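Long-range contact in aspartate-semialdehyde dehydrogenase 2 (Vibrio cholerae, PDB 2R00), which catalyses the NADPH-dependent reductive dephosphorylation of L-aspartyl-4-phosphate to L-aspartate-semialdehyde, a step on the route to lysine, methionine and threonine: residues I152-Y157 and E246-E251. Sequence-based numbering, arbitrary orientation.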
loop_
_atom_site.group_PDB
_atom_site.type_symbol
_atom_site.label_atom_id
_atom_site.label_comp_id
_atom_site.label_asym_id
_atom_site.label_seq_id
_atom_site.Cartn_x
_atom_site.Cartn_y
_atom_site.Cartn_z
ATOM N N ILE A 152 9.135 -6.764 10.485
ATOM C CA ILE A 152 8.501 -6.628 9.162
ATOM C C ILE A 152 7.168 -5.907 9.330
ATOM O O ILE A 152 6.312 -6.337 10.115
ATOM C CB ILE A 152 8.215 -8.004 8.485
ATOM C CG1 ILE A 152 9.503 -8.813 8.288
ATOM C CG2 ILE A 152 7.500 -7.810 7.132
ATOM C CD1 ILE A 152 9.272 -10.334 8.117
ATOM N N ASN A 153 7.005 -4.807 8.600
ATOM C CA ASN A 153 5.706 -4.183 8.419
ATOM C C ASN A 153 5.271 -4.383 6.965
ATOM O O ASN A 153 5.992 -4.023 6.026
ATOM C CB ASN A 153 5.755 -2.695 8.794
ATOM C CG ASN A 153 5.804 -2.473 10.314
ATOM O OD1 ASN A 153 6.641 -3.051 11.006
ATOM N ND2 ASN A 153 4.902 -1.639 10.829
ATOM N N VAL A 154 4.097 -4.979 6.787
ATOM C CA VAL A 154 3.654 -5.382 5.459
ATOM C C VAL A 154 2.176 -5.054 5.243
ATOM O O VAL A 154 1.341 -5.299 6.127
ATOM C CB VAL A 154 3.952 -6.885 5.183
ATOM C CG1 VAL A 154 3.274 -7.819 6.235
ATOM C CG2 VAL A 154 3.568 -7.280 3.746
ATOM N N THR A 155 1.870 -4.512 4.064
ATOM C CA THR A 155 0.499 -4.283 3.622
ATOM C C THR A 155 0.206 -5.169 2.407
ATOM O O THR A 155 0.970 -5.155 1.434
ATOM C CB THR A 155 0.258 -2.789 3.262
ATOM O OG1 THR A 155 0.549 -1.970 4.398
ATOM C CG2 THR A 155 -1.198 -2.560 2.852
ATOM N N THR A 156 -0.871 -5.958 2.479
ATOM C CA THR A 156 -1.288 -6.802 1.362
ATOM C C THR A 156 -2.554 -6.235 0.746
ATOM O O THR A 156 -3.370 -5.629 1.436
ATOM C CB THR A 156 -1.558 -8.290 1.769
ATOM O OG1 THR A 156 -2.730 -8.375 2.597
ATOM C CG2 THR A 156 -0.363 -8.895 2.497
ATOM N N TYR A 157 -2.721 -6.470 -0.550
ATOM C CA TYR A 157 -3.823 -5.898 -1.299
ATOM C C TYR A 157 -4.501 -6.992 -2.109
ATOM O O TYR A 157 -3.849 -7.708 -2.870
ATOM C CB TYR A 157 -3.314 -4.818 -2.259
ATOM C CG TYR A 157 -2.502 -3.714 -1.631
ATOM C CD1 TYR A 157 -1.111 -3.766 -1.623
ATOM C CD2 TYR A 157 -3.120 -2.600 -1.077
ATOM C CE1 TYR A 157 -0.345 -2.741 -1.068
ATOM C CE2 TYR A 157 -2.372 -1.563 -0.520
ATOM C CZ TYR A 157 -0.983 -1.642 -0.516
ATOM O OH TYR A 157 -0.235 -0.631 0.046
ATOM N N GLU A 246 1.855 -6.775 -2.354
ATOM C CA GLU A 246 2.282 -6.482 -0.989
ATOM C C GLU A 246 3.329 -5.394 -1.007
ATOM O O GLU A 246 4.217 -5.419 -1.836
ATOM C CB GLU A 246 2.926 -7.695 -0.342
ATOM C CG GLU A 246 2.100 -8.931 -0.402
ATOM C CD GLU A 246 2.809 -10.101 0.171
ATOM O OE1 GLU A 246 4.048 -10.191 0.040
ATOM O OE2 GLU A 246 2.124 -10.936 0.758
ATOM N N ALA A 247 3.215 -4.453 -0.078
ATOM C CA ALA A 247 4.246 -3.456 0.178
ATOM C C ALA A 247 4.950 -3.897 1.451
ATOM O O ALA A 247 4.288 -4.164 2.468
ATOM C CB ALA A 247 3.615 -2.076 0.370
ATOM N N VAL A 248 6.276 -4.013 1.397
ATOM C CA VAL A 248 7.037 -4.583 2.516
ATOM C C VAL A 248 8.097 -3.615 3.015
ATOM O O VAL A 248 8.925 -3.121 2.237
ATOM C CB VAL A 248 7.753 -5.930 2.140
ATOM C CG1 VAL A 248 8.343 -6.598 3.391
ATOM C CG2 VAL A 248 6.801 -6.882 1.433
ATOM N N HIS A 249 8.057 -3.339 4.316
ATOM C CA HIS A 249 9.161 -2.665 4.977
ATOM C C HIS A 249 9.806 -3.618 5.977
ATOM O O HIS A 249 9.104 -4.233 6.788
ATOM C CB HIS A 249 8.706 -1.393 5.701
ATOM C CG HIS A 249 9.796 -0.753 6.505
ATOM N ND1 HIS A 249 10.726 0.101 5.956
ATOM C CD2 HIS A 249 10.129 -0.879 7.812
ATOM C CE1 HIS A 249 11.570 0.492 6.896
ATOM N NE2 HIS A 249 11.230 -0.092 8.030
ATOM N N VAL A 250 11.132 -3.732 5.913
ATOM C CA VAL A 250 11.878 -4.550 6.865
ATOM C C VAL A 250 12.944 -3.759 7.625
ATOM O O VAL A 250 13.682 -2.958 7.057
ATOM C CB VAL A 250 12.479 -5.846 6.222
ATOM C CG1 VAL A 250 11.362 -6.703 5.635
ATOM C CG2 VAL A 250 13.496 -5.529 5.158
ATOM N N GLU A 251 12.972 -3.979 8.928
ATOM C CA GLU A 251 13.995 -3.447 9.798
ATOM C C GLU A 251 15.006 -4.584 9.959
ATOM O O GLU A 251 14.676 -5.648 10.503
ATOM C CB GLU A 251 13.358 -3.061 11.132
ATOM C CG GLU A 251 14.133 -2.081 11.965
ATOM C CD GLU A 251 14.339 -0.733 11.295
ATOM O OE1 GLU A 251 15.438 -0.191 11.474
ATOM O OE2 GLU A 251 13.439 -0.218 10.597
#
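Residues Ile152-Tyr157 and Glu246-Glu251 run antiparallel at 175°, their axes 4.6 Å apart, with Asn153 and His249, then Thr155 and Ala247, forming hydrogen-bonded pairs. The straightest of the four backbone bonds runs from His249 N to Asn153 O (2.8 Å, 171° at the hydrogen). Glu246 CA adds a CA-H...O contact of 3.1 Å to Thr155 O, which also accepts from Ala247 N. Between and beyond these rungs, Ile152, Val154 and Thr156 lie in non-hydrogen-bonded pairs with Val250, Val248 and Glu246, and all six side chains leave the sheet on one face. The aliphatic ones lie side by side, pointing the same way, in an apolar row: Ile152 lays CG1 against Val250 CG1 (3.9 Å) and CG2 against Val248 CG1, while Val154 CG2, anti to its backbone N, meets Val248 CG2 at 4.0 Å. Farther along, the extended Glu246 chain passes beside the methyl of Thr156, CG2 coming within 3.7 Å of Glu246 OE2. Helices 131-147 and 211-223 cover this face. On the reverse face, Tyr157 leans back over the neighbouring strand, its OH 4.1 Å from Ala247 CB and its ring edge toward Glu246 N; Trp310 lies nearly parallel to that ring, and the hydroxyl hydrogen-bonds to Tyr157 OH of the second subunit. Asn153 likewise reaches across the interface, through ND2 to Asp300 of the second subunit, whereas His249 ND1 bonds Asn308 in its own chain. The two are adjacent inner strands of the mixed sheet in the C-terminal dimerisation domain, 149-159 flanked by 230-238 and 244-252 by 306-313, with helices packed on one face and the partner subunit on the other; Glu246 lies close to His244, the predicted proton acceptor, at the active-site end.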